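Local coordinates for protein guanylate kinase (Coxiella burnetii, PDB 3TR0) that phosphorylates GMP to GDP at the expense of ATP, a step in recycling guanine nucleotides, at residues A[6-14]-A[94-105]. Numbering follows the deposited sequence.
With 5GP (guanosine-5'-monophosphate), chain D.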
ATOM      1  N   LYS A   6       5.594  14.270  -4.219  1.00 27.01           N
ATOM      2  CA  LYS A   6       5.930  14.089  -2.814  1.00 20.53           C
ATOM      3  C   LYS A   6       6.698  12.782  -2.703  1.00 23.44           C
ATOM      4  O   LYS A   6       6.175  11.768  -2.237  1.00 20.62           O
ATOM      5  CB  LYS A   6       4.693  14.067  -1.920  1.00 29.17           C
ATOM      6  CG  LYS A   6       5.035  14.113  -0.436  1.00 34.26           C
ATOM      7  CD  LYS A   6       3.832  14.469   0.415  1.00 40.07           C
ATOM      8  CE  LYS A   6       4.185  14.497   1.896  1.00 42.43           C
ATOM      9  NZ  LYS A   6       4.549  13.151   2.407  1.00 48.59           N
ATOM     10  N   ALA A   7       7.945  12.823  -3.155  1.00 21.00           N
ATOM     11  CA  ALA A   7       8.765  11.630  -3.288  1.00 15.01           C
ATOM     12  C   ALA A   7       9.103  11.031  -1.934  1.00 22.01           C
ATOM     13  O   ALA A   7       9.160  11.733  -0.928  1.00 18.34           O
ATOM     14  CB  ALA A   7      10.041  11.960  -4.060  1.00 19.12           C
ATOM     15  N   ASN A   8       9.340   9.726  -1.919  1.00 14.84           N
ATOM     16  CA  ASN A   8       9.584   9.017  -0.677  1.00 21.93           C
ATOM     17  C   ASN A   8      10.805   8.123  -0.822  1.00 19.67           C
ATOM     18  O   ASN A   8      11.292   7.896  -1.933  1.00 16.28           O
ATOM     19  CB  ASN A   8       8.352   8.179  -0.313  1.00 24.13           C
ATOM     20  CG  ASN A   8       8.269   7.860   1.171  1.00 24.14           C
ATOM     21  OD1 ASN A   8       9.199   8.115   1.929  1.00 20.40           O
ATOM     22  ND2 ASN A   8       7.143   7.298   1.588  1.00 22.05           N
ATOM     23  N   LEU A   9      11.303   7.631   0.306  1.00 13.94           N
ATOM     24  CA  LEU A   9      12.360   6.632   0.310  1.00 12.45           C
ATOM     25  C   LEU A   9      11.753   5.248   0.517  1.00 18.60           C
ATOM     26  O   LEU A   9      10.896   5.063   1.371  1.00 18.33           O
ATOM     27  CB  LEU A   9      13.358   6.924   1.428  1.00 15.13           C
ATOM     28  CG  LEU A   9      14.012   8.309   1.414  1.00 17.95           C
ATOM     29  CD1 LEU A   9      14.954   8.450   2.599  1.00 22.15           C
ATOM     30  CD2 LEU A   9      14.753   8.533   0.106  1.00 19.28           C
ATOM     31  N   PHE A  10      12.207   4.282  -0.271  1.00 14.89           N
ATOM     32  CA  PHE A  10      11.748   2.913  -0.139  1.00 19.01           C
ATOM     33  C   PHE A  10      12.928   2.028   0.194  1.00 17.12           C
ATOM     34  O   PHE A  10      13.785   1.785  -0.654  1.00 16.51           O
ATOM     35  CB  PHE A  10      11.069   2.447  -1.426  1.00 14.85           C
ATOM     36  CG  PHE A  10       9.775   3.154  -1.709  1.00 15.23           C
ATOM     37  CD1 PHE A  10       8.584   2.672  -1.199  1.00 14.28           C
ATOM     38  CD2 PHE A  10       9.753   4.316  -2.465  1.00 14.60           C
ATOM     39  CE1 PHE A  10       7.392   3.323  -1.453  1.00 17.68           C
ATOM     40  CE2 PHE A  10       8.566   4.968  -2.719  1.00 12.37           C
ATOM     41  CZ  PHE A  10       7.383   4.475  -2.208  1.00 17.31           C
ATOM     42  N   ILE A  11      12.974   1.568   1.441  1.00 14.30           N
ATOM     43  CA  ILE A  11      14.086   0.763   1.931  1.00 12.52           C
ATOM     44  C   ILE A  11      13.824  -0.693   1.590  1.00 15.00           C
ATOM     45  O   ILE A  11      12.752  -1.213   1.878  1.00 14.56           O
ATOM     46  CB  ILE A  11      14.233   0.899   3.460  1.00 19.17           C
ATOM     47  CG1 ILE A  11      14.460   2.362   3.849  1.00 21.06           C
ATOM     48  CG2 ILE A  11      15.373   0.030   3.974  1.00 21.42           C
ATOM     49  CD1 ILE A  11      14.146   2.664   5.299  1.00 22.43           C
ATOM     50  N   ILE A  12      14.803  -1.343   0.968  1.00 16.38           N
ATOM     51  CA  ILE A  12      14.702  -2.761   0.658  1.00 15.09           C
ATOM     52  C   ILE A  12      15.819  -3.506   1.372  1.00 18.98           C
ATOM     53  O   ILE A  12      16.997  -3.245   1.119  1.00 21.82           O
ATOM     54  CB  ILE A  12      14.863  -3.024  -0.841  1.00 19.03           C
ATOM     55  CG1 ILE A  12      14.051  -2.020  -1.659  1.00 20.60           C
ATOM     56  CG2 ILE A  12      14.452  -4.445  -1.170  1.00 20.40           C
ATOM     57  CD1 ILE A  12      12.562  -2.181  -1.497  1.00 18.83           C
ATOM     58  N   SER A  13      15.457  -4.428   2.260  1.00 16.25           N
ATOM     59  CA  SER A  13      16.458  -5.207   2.991  1.00 16.81           C
ATOM     60  C   SER A  13      16.208  -6.699   2.838  1.00 16.66           C
ATOM     61  O   SER A  13      15.071  -7.130   2.657  1.00 15.91           O
ATOM     62  CB  SER A  13      16.473  -4.830   4.475  1.00 18.64           C
ATOM     63  OG  SER A  13      16.679  -3.438   4.653  1.00 19.64           O
ATOM     64  N   ALA A  14      17.282  -7.483   2.906  1.00 16.49           N
ATOM     65  CA  ALA A  14      17.181  -8.927   2.765  1.00 17.61           C
ATOM     66  C   ALA A  14      18.515  -9.578   3.107  1.00 15.94           C
ATOM     67  O   ALA A  14      19.564  -8.942   3.009  1.00 17.29           O
ATOM     68  CB  ALA A  14      16.763  -9.295   1.349  1.00 18.45           C
ATOM     69  N   LEU A  94      14.836  13.333  -4.622  1.00 21.08           N
ATOM     70  CA  LEU A  94      13.587  13.691  -3.950  1.00 23.12           C
ATOM     71  C   LEU A  94      13.103  15.065  -4.406  1.00 24.01           C
ATOM     72  O   LEU A  94      11.912  15.264  -4.663  1.00 27.06           O
ATOM     73  CB  LEU A  94      13.774  13.675  -2.434  1.00 18.68           C
ATOM     74  CG  LEU A  94      14.071  12.307  -1.821  1.00 20.99           C
ATOM     75  CD1 LEU A  94      14.274  12.428  -0.317  1.00 22.71           C
ATOM     76  CD2 LEU A  94      12.957  11.315  -2.142  1.00 23.07           C
ATOM     77  N   LYS A  95      14.037  16.006  -4.508  1.00 26.40           N
ATOM     78  CA  LYS A  95      13.739  17.360  -4.969  1.00 26.94           C
ATOM     79  C   LYS A  95      13.154  17.347  -6.373  1.00 28.45           C
ATOM     80  O   LYS A  95      12.261  18.129  -6.693  1.00 29.82           O
ATOM     81  CB  LYS A  95      15.011  18.211  -4.969  1.00 30.25           C
ATOM     82  CG  LYS A  95      15.430  18.742  -3.611  1.00 50.40           C
ATOM     83  CD  LYS A  95      14.855  20.129  -3.363  1.00 64.64           C
ATOM     84  CE  LYS A  95      15.590  20.836  -2.234  1.00 75.39           C
ATOM     85  NZ  LYS A  95      14.977  22.151  -1.895  1.00 79.68           N
ATOM     86  N   ALA A  96      13.671  16.457  -7.210  1.00 21.74           N
ATOM     87  CA  ALA A  96      13.222  16.347  -8.590  1.00 25.74           C
ATOM     88  C   ALA A  96      11.902  15.589  -8.693  1.00 31.00           C
ATOM     89  O   ALA A  96      11.342  15.455  -9.780  1.00 33.23           O
ATOM     90  CB  ALA A  96      14.285  15.671  -9.434  1.00 27.41           C
ATOM     91  N   GLY A  97      11.415  15.089  -7.562  1.00 26.46           N
ATOM     92  CA  GLY A  97      10.137  14.401  -7.526  1.00 24.24           C
ATOM     93  C   GLY A  97      10.242  12.911  -7.799  1.00 24.86           C
ATOM     94  O   GLY A  97       9.245  12.258  -8.099  1.00 24.07           O
ATOM     95  N   ARG A  98      11.452  12.372  -7.696  1.00 19.31           N
ATOM     96  CA  ARG A  98      11.680  10.947  -7.927  1.00 18.55           C
ATOM     97  C   ARG A  98      11.816  10.201  -6.607  1.00 17.71           C
ATOM     98  O   ARG A  98      12.563  10.621  -5.722  1.00 16.72           O
ATOM     99  CB  ARG A  98      12.961  10.725  -8.738  1.00 21.96           C
ATOM    100  CG  ARG A  98      12.992  11.378 -10.103  1.00 32.73           C
ATOM    101  CD  ARG A  98      14.263  10.976 -10.843  1.00 40.24           C
ATOM    102  NE  ARG A  98      14.441  11.723 -12.083  1.00 46.84           N
ATOM    103  CZ  ARG A  98      15.177  12.822 -12.188  1.00 56.78           C
ATOM    104  NH1 ARG A  98      15.808  13.301 -11.126  1.00 58.21           N
ATOM    105  NH2 ARG A  98      15.286  13.440 -13.358  1.00 60.29           N
ATOM    106  N   ASP A  99      11.096   9.091  -6.478  1.00 18.40           N
ATOM    107  CA  ASP A  99      11.262   8.211  -5.334  1.00 20.89           C
ATOM    108  C   ASP A  99      12.634   7.564  -5.408  1.00 18.48           C
ATOM    109  O   ASP A  99      13.217   7.451  -6.484  1.00 17.97           O
ATOM    110  CB  ASP A  99      10.164   7.148  -5.312  1.00 18.68           C
ATOM    111  CG  ASP A  99       8.782   7.758  -5.224  1.00 16.71           C
ATOM    112  OD1 ASP A  99       8.488   8.387  -4.186  1.00 16.59           O
ATOM    113  OD2 ASP A  99       8.002   7.623  -6.191  1.00 17.09           O
ATOM    114  N   VAL A 100      13.157   7.156  -4.261  1.00 13.05           N
ATOM    115  CA  VAL A 100      14.484   6.563  -4.221  1.00 17.24           C
ATOM    116  C   VAL A 100      14.435   5.213  -3.538  1.00 20.36           C
ATOM    117  O   VAL A 100      13.841   5.070  -2.472  1.00 19.42           O
ATOM    118  CB  VAL A 100      15.483   7.452  -3.477  1.00 13.31           C
ATOM    119  CG1 VAL A 100      16.815   6.717  -3.296  1.00 13.25           C
ATOM    120  CG2 VAL A 100      15.691   8.767  -4.233  1.00 20.46           C
ATOM    121  N   LEU A 101      15.062   4.228  -4.167  1.00 17.63           N
ATOM    122  CA  LEU A 101      15.191   2.902  -3.583  1.00 17.77           C
ATOM    123  C   LEU A 101      16.518   2.788  -2.858  1.00 21.56           C
ATOM    124  O   LEU A 101      17.568   3.096  -3.423  1.00 21.09           O
ATOM    125  CB  LEU A 101      15.102   1.840  -4.672  1.00 13.55           C
ATOM    126  CG  LEU A 101      13.694   1.628  -5.221  1.00 19.63           C
ATOM    127  CD1 LEU A 101      13.738   1.043  -6.616  1.00 21.57           C
ATOM    128  CD2 LEU A 101      12.912   0.733  -4.280  1.00 19.05           C
ATOM    129  N   LEU A 102      16.467   2.357  -1.604  1.00 14.99           N
ATOM    130  CA  LEU A 102      17.682   2.152  -0.823  1.00 15.23           C
ATOM    131  C   LEU A 102      17.847   0.671  -0.505  1.00 21.20           C
ATOM    132  O   LEU A 102      17.088   0.106   0.284  1.00 15.81           O
ATOM    133  CB  LEU A 102      17.636   2.967   0.472  1.00 17.62           C
ATOM    134  CG  LEU A 102      17.479   4.490   0.337  1.00 16.41           C
ATOM    135  CD1 LEU A 102      17.259   5.134   1.700  1.00 19.36           C
ATOM    136  CD2 LEU A 102      18.686   5.083  -0.347  1.00 19.57           C
ATOM    137  N   GLU A 103      18.832   0.039  -1.134  1.00 14.36           N
ATOM    138  CA  GLU A 103      19.137  -1.354  -0.841  1.00 15.11           C
ATOM    139  C   GLU A 103      20.157  -1.367   0.278  1.00 22.53           C
ATOM    140  O   GLU A 103      21.360  -1.329   0.022  1.00 19.03           O
ATOM    141  CB  GLU A 103      19.723  -2.046  -2.066  1.00 21.00           C
ATOM    142  CG  GLU A 103      18.815  -2.082  -3.272  1.00 22.17           C
ATOM    143  CD  GLU A 103      19.487  -2.726  -4.471  1.00 36.33           C
ATOM    144  OE1 GLU A 103      20.453  -2.136  -5.000  1.00 33.38           O
ATOM    145  OE2 GLU A 103      19.060  -3.827  -4.875  1.00 42.73           O
ATOM    146  N   ILE A 104      19.677  -1.389   1.515  1.00 17.05           N
ATOM    147  CA  ILE A 104      20.546  -1.258   2.676  1.00 18.38           C
ATOM    148  C   ILE A 104      20.180  -2.286   3.735  1.00 19.54           C
ATOM    149  O   ILE A 104      19.103  -2.872   3.680  1.00 19.67           O
ATOM    150  CB  ILE A 104      20.466   0.157   3.277  1.00 18.19           C
ATOM    151  CG1 ILE A 104      19.028   0.492   3.672  1.00 18.68           C
ATOM    152  CG2 ILE A 104      20.987   1.193   2.281  1.00 16.59           C
ATOM    153  CD1 ILE A 104      18.860   1.883   4.258  1.00 19.24           C
ATOM    154  N   ASP A 105      21.076  -2.514   4.694  1.00 19.56           N
ATOM    155  CA  ASP A 105      20.839  -3.537   5.708  1.00 21.55           C
ATOM    156  C   ASP A 105      19.951  -3.004   6.820  1.00 17.54           C
ATOM    157  O   ASP A 105      19.484  -1.865   6.757  1.00 19.53           O
ATOM    158  CB  ASP A 105      22.154  -4.087   6.282  1.00 19.04           C
ATOM    159  CG  ASP A 105      22.738  -3.207   7.370  1.00 21.22           C
ATOM    160  OD1 ASP A 105      22.606  -1.976   7.279  1.00 21.53           O
ATOM    161  OD2 ASP A 105      23.338  -3.751   8.325  1.00 21.86           O
TER
HETATM  162  P   5GP D 205      27.353  -7.025  -0.783  1.00 30.33           P
HETATM  163  O1P 5GP D 205      27.185  -6.438  -2.163  1.00 27.75           O
HETATM  164  O2P 5GP D 205      28.707  -6.932  -0.132  1.00 26.59           O
HETATM  165  O3P 5GP D 205      26.887  -8.462  -0.815  1.00 31.35           O
HETATM  166  O5' 5GP D 205      26.252  -6.409   0.186  1.00 26.25           O
HETATM  167  C5' 5GP D 205      26.332  -6.592   1.590  1.00 26.97           C
HETATM  168  C4' 5GP D 205      25.120  -6.028   2.281  1.00 29.60           C
HETATM  169  O4' 5GP D 205      25.392  -4.678   2.707  1.00 21.49           O
HETATM  170  C3' 5GP D 205      23.877  -5.887   1.418  1.00 30.14           C
HETATM  171  O3' 5GP D 205      23.161  -7.102   1.279  1.00 34.52           O
HETATM  172  C2' 5GP D 205      23.084  -4.794   2.125  1.00 35.69           C
HETATM  173  O2' 5GP D 205      22.301  -5.348   3.172  1.00 33.21           O
HETATM  174  C1' 5GP D 205      24.193  -3.945   2.758  1.00 25.60           C
HETATM  175  N9  5GP D 205      24.393  -2.664   2.059  1.00 17.36           N
HETATM  176  C8  5GP D 205      24.749  -2.431   0.788  1.00 16.77           C
HETATM  177  N7  5GP D 205      24.831  -1.089   0.603  1.00 15.47           N
HETATM  178  C5  5GP D 205      24.521  -0.493   1.779  1.00 16.57           C
HETATM  179  C6  5GP D 205      24.428   0.823   2.218  1.00 19.68           C
HETATM  180  O6  5GP D 205      24.655   1.782   1.441  1.00 25.37           O
HETATM  181  N1  5GP D 205      24.090   1.062   3.491  1.00 21.52           N
HETATM  182  C2  5GP D 205      23.835   0.064   4.349  1.00 21.04           C
HETATM  183  N2  5GP D 205      23.492   0.320   5.634  1.00 16.75           N
HETATM  184  N3  5GP D 205      23.914  -1.218   3.953  1.00 17.34           N
HETATM  185  C4  5GP D 205      24.259  -1.503   2.680  1.00 17.59           C
HETATM  186  O   HOH W   1       9.227  15.279  -4.025  1.00 27.35           O
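Phe10 and Leu102 meet at the centre of the parallel sheet of a P-loop kinase fold, where strand 9-13 lies beside strand 99-103. Phe10 N donates to Val100 O, Leu102 N to Phe10 O and Ile12 N to Leu102 O; the last bond is short (2.8 Å) and almost straight (177°). On one face Leu9 drives CD2 against Val100 CB at 3.8 Å while its CD1 meets Leu102 CD1, and Ile11 CG2 packs on Ile104 CG1. On the other, Leu101 CD2 touches both Phe10 CB and Ile12 CG1, with helix 20-30 covering Leu101. The Asp99 carboxylate stands at the edge of the Phe10 ring, the planes 80° apart. With CG anti to its carbonyl carbon (chi1 -60°), Asp99 brings the anti lone pair of OD1 to Asn8 N at 2.8 Å, while OD2 forms a salt bridge with Arg188. The helix end is partly open to solvent, though Ala7 CB still packs on Leu94 CD2 (3.5 Å); a water links Ala7 N to Leu94 O, and Gly97 closes helix 87-95 in a Schellman motif. At the nucleotide end, strand 9-13 leads into Ala14 of the predicted ATP-binding loop, and Ile104 CG2 lies against the GMP base. Ser13 OG donates to Ile104 O at 2.7 Å, one residue before Asp105, whose OD2 is held by Gln107 and whose OD1 accepts a hydrogen bond from N2 of GMP at 3.0 Å.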